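Local coordinates for aerobic respiration control sensor protein ArcB (Escherichia coli, PDB 2A0B) that relays phosphoryl groups through its histidine-containing phosphotransfer domain, the part present here, in the ArcB/ArcA phosphorelay that governs anaerobic repression, at residues A10-P15 with V73-L78. Sequence-based numbering, arbitrary orientation.
Sequences ALLDIP and VGLRHL. With ZN (zinc ion), chain B.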
loop_
_atom_site.group_PDB
_atom_site.type_symbol
_atom_site.label_atom_id
_atom_site.label_comp_id
_atom_site.label_asym_id
_atom_site.label_seq_id
_atom_site.Cartn_x
_atom_site.Cartn_y
_atom_site.Cartn_z
ATOM N N ALA A 10 -11.027 5.199 -6.170
ATOM C CA ALA A 10 -10.929 4.818 -4.785
ATOM C C ALA A 10 -9.576 4.263 -4.408
ATOM O O ALA A 10 -9.080 4.537 -3.317
ATOM C CB ALA A 10 -12.034 3.792 -4.500
ATOM N N LEU A 11 -8.918 3.489 -5.259
ATOM C CA LEU A 11 -7.735 2.778 -4.887
ATOM C C LEU A 11 -6.431 3.604 -5.324
ATOM O O LEU A 11 -5.468 3.213 -4.751
ATOM C CB LEU A 11 -7.651 1.397 -5.552
ATOM C CG LEU A 11 -8.862 0.432 -5.159
ATOM C CD1 LEU A 11 -8.696 -0.841 -5.933
ATOM C CD2 LEU A 11 -8.716 0.184 -3.657
ATOM N N LEU A 12 -6.690 4.430 -6.302
ATOM C CA LEU A 12 -5.380 5.068 -6.765
ATOM C C LEU A 12 -5.424 6.537 -6.503
ATOM O O LEU A 12 -6.430 7.205 -6.404
ATOM C CB LEU A 12 -5.351 4.928 -8.305
ATOM C CG LEU A 12 -5.480 3.485 -8.838
ATOM C CD1 LEU A 12 -5.473 3.518 -10.371
ATOM C CD2 LEU A 12 -4.438 2.606 -8.208
ATOM N N ASP A 13 -4.196 7.159 -6.509
ATOM C CA ASP A 13 -4.149 8.611 -6.441
ATOM C C ASP A 13 -4.066 9.165 -7.876
ATOM O O ASP A 13 -2.918 9.275 -8.411
ATOM C CB ASP A 13 -2.921 9.035 -5.643
ATOM C CG ASP A 13 -2.849 10.538 -5.412
ATOM O OD1 ASP A 13 -3.530 11.349 -6.011
ATOM O OD2 ASP A 13 -2.057 10.808 -4.463
ATOM N N ILE A 14 -5.169 9.351 -8.533
ATOM C CA ILE A 14 -5.228 9.732 -9.947
ATOM C C ILE A 14 -4.578 11.078 -10.237
ATOM O O ILE A 14 -3.737 11.067 -11.168
ATOM C CB ILE A 14 -6.649 9.671 -10.534
ATOM C CG1 ILE A 14 -7.186 8.267 -10.222
ATOM C CG2 ILE A 14 -6.572 9.914 -12.044
ATOM C CD1 ILE A 14 -6.418 7.152 -10.866
ATOM N N PRO A 15 -4.787 12.097 -9.466
ATOM C CA PRO A 15 -4.111 13.402 -9.714
ATOM C C PRO A 15 -2.591 13.195 -9.679
ATOM O O PRO A 15 -1.907 13.760 -10.580
ATOM C CB PRO A 15 -4.557 14.294 -8.583
ATOM C CG PRO A 15 -5.997 13.793 -8.368
ATOM C CD PRO A 15 -5.790 12.291 -8.388
ATOM N N VAL A 73 4.105 4.873 -5.367
ATOM C CA VAL A 73 3.544 4.434 -6.632
ATOM C C VAL A 73 2.057 4.714 -6.781
ATOM O O VAL A 73 1.445 4.256 -7.774
ATOM C CB VAL A 73 3.870 2.957 -6.892
ATOM C CG1 VAL A 73 5.370 2.750 -7.081
ATOM C CG2 VAL A 73 3.366 2.010 -5.785
ATOM N N GLY A 74 1.440 5.521 -5.944
ATOM C CA GLY A 74 0.058 5.970 -6.125
ATOM C C GLY A 74 -1.026 4.949 -5.603
ATOM O O GLY A 74 -2.134 5.251 -6.103
ATOM N N LEU A 75 -0.537 4.120 -4.768
ATOM C CA LEU A 75 -1.630 3.137 -4.225
ATOM C C LEU A 75 -2.237 3.840 -2.982
ATOM O O LEU A 75 -1.765 3.421 -1.912
ATOM C CB LEU A 75 -0.968 1.806 -3.991
ATOM C CG LEU A 75 -0.487 1.054 -5.294
ATOM C CD1 LEU A 75 0.451 -0.070 -5.005
ATOM C CD2 LEU A 75 -1.732 0.610 -6.058
ATOM N N ARG A 76 -3.154 4.727 -3.212
ATOM C CA ARG A 76 -3.715 5.585 -2.161
ATOM C C ARG A 76 -4.443 4.756 -1.057
ATOM O O ARG A 76 -4.209 5.026 0.097
ATOM C CB ARG A 76 -4.694 6.522 -2.836
ATOM C CG ARG A 76 -5.418 7.570 -2.011
ATOM C CD ARG A 76 -6.820 7.753 -2.577
ATOM N NE ARG A 76 -7.080 8.642 -3.668
ATOM C CZ ARG A 76 -6.983 9.960 -3.846
ATOM N NH1 ARG A 76 -6.501 10.809 -2.940
ATOM N NH2 ARG A 76 -7.331 10.521 -5.009
ATOM N N HIS A 77 -5.164 3.708 -1.499
ATOM C CA HIS A 77 -5.867 2.974 -0.382
ATOM C C HIS A 77 -4.951 2.145 0.425
ATOM O O HIS A 77 -5.073 2.009 1.692
ATOM C CB HIS A 77 -6.931 2.108 -1.096
ATOM C CG HIS A 77 -7.632 1.167 -0.114
ATOM N ND1 HIS A 77 -8.356 1.712 0.926
ATOM C CD2 HIS A 77 -7.612 -0.152 -0.043
ATOM C CE1 HIS A 77 -8.840 0.672 1.637
ATOM N NE2 HIS A 77 -8.380 -0.405 1.085
ATOM N N LEU A 78 -3.891 1.529 -0.102
ATOM C CA LEU A 78 -2.900 0.796 0.605
ATOM C C LEU A 78 -2.105 1.771 1.519
ATOM O O LEU A 78 -1.724 1.439 2.613
ATOM C CB LEU A 78 -1.904 -0.036 -0.199
ATOM C CG LEU A 78 -2.537 -1.123 -1.109
ATOM C CD1 LEU A 78 -1.483 -1.955 -1.805
ATOM C CD2 LEU A 78 -3.319 -2.098 -0.173
HETATM ZN ZN ZN B . -8.940 -2.367 1.499
HETATM O O HOH W 1 -4.316 1.159 -3.228
HETATM O O HOH W 2 -8.022 9.436 -7.251
#
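Asp13 and Gly74 make the main backbone link between the turn joining helices 7-11 and 14-23 and the loop entering helix 76-85: Asp13 N donates to Gly74 O over 2.8 Å at 157°. Gly74, with positive phi, is the C-prime residue of the Schellman motif that ends helix 56-72. At the start of helix 76-85, His77 N gives a weak but straight (170°) bond to Leu11 O, which also accepts from a water that in turn accepts from Leu78 N.

Arg76 supplies the side-chain bond. Its CG stands anti to the backbone N (chi1 -178°), and bends at chi2 and chi3 turn the chain so that NE makes a 3.2 Å hydrogen bond to Leu12 O from above that carbonyl's plane. A second water, in the guanidinium plane, accepts from Arg76 NH2 and donates to Leu12 O. Asp13 CA lies 3.7 Å above the guanidinium plane, offset toward the rim. Asp13 OD1, which N-caps helix 14-23 through a weak bond from Met16 N, is 4.0 Å from Arg76 NH2 but well out of the guanidinium plane, so any attraction is probably of charge only.

Among apolar contacts, Leu11 CD2 lies 3.7 Å from His77 CB and touches the ring of this zinc ligand, whose NE2 holds the metal alongside Glu103 and Glu107. Deeper, the CD2 methyls of Leu12 and Leu75 meet at 4.0 Å.

The contact thus lays the N-terminal turn against the 56-72/76-85 connection of the helical bundle, Leu12 packing on Trp118 of helix 93-122 and Leu75 on Phe36 of helix 26-52.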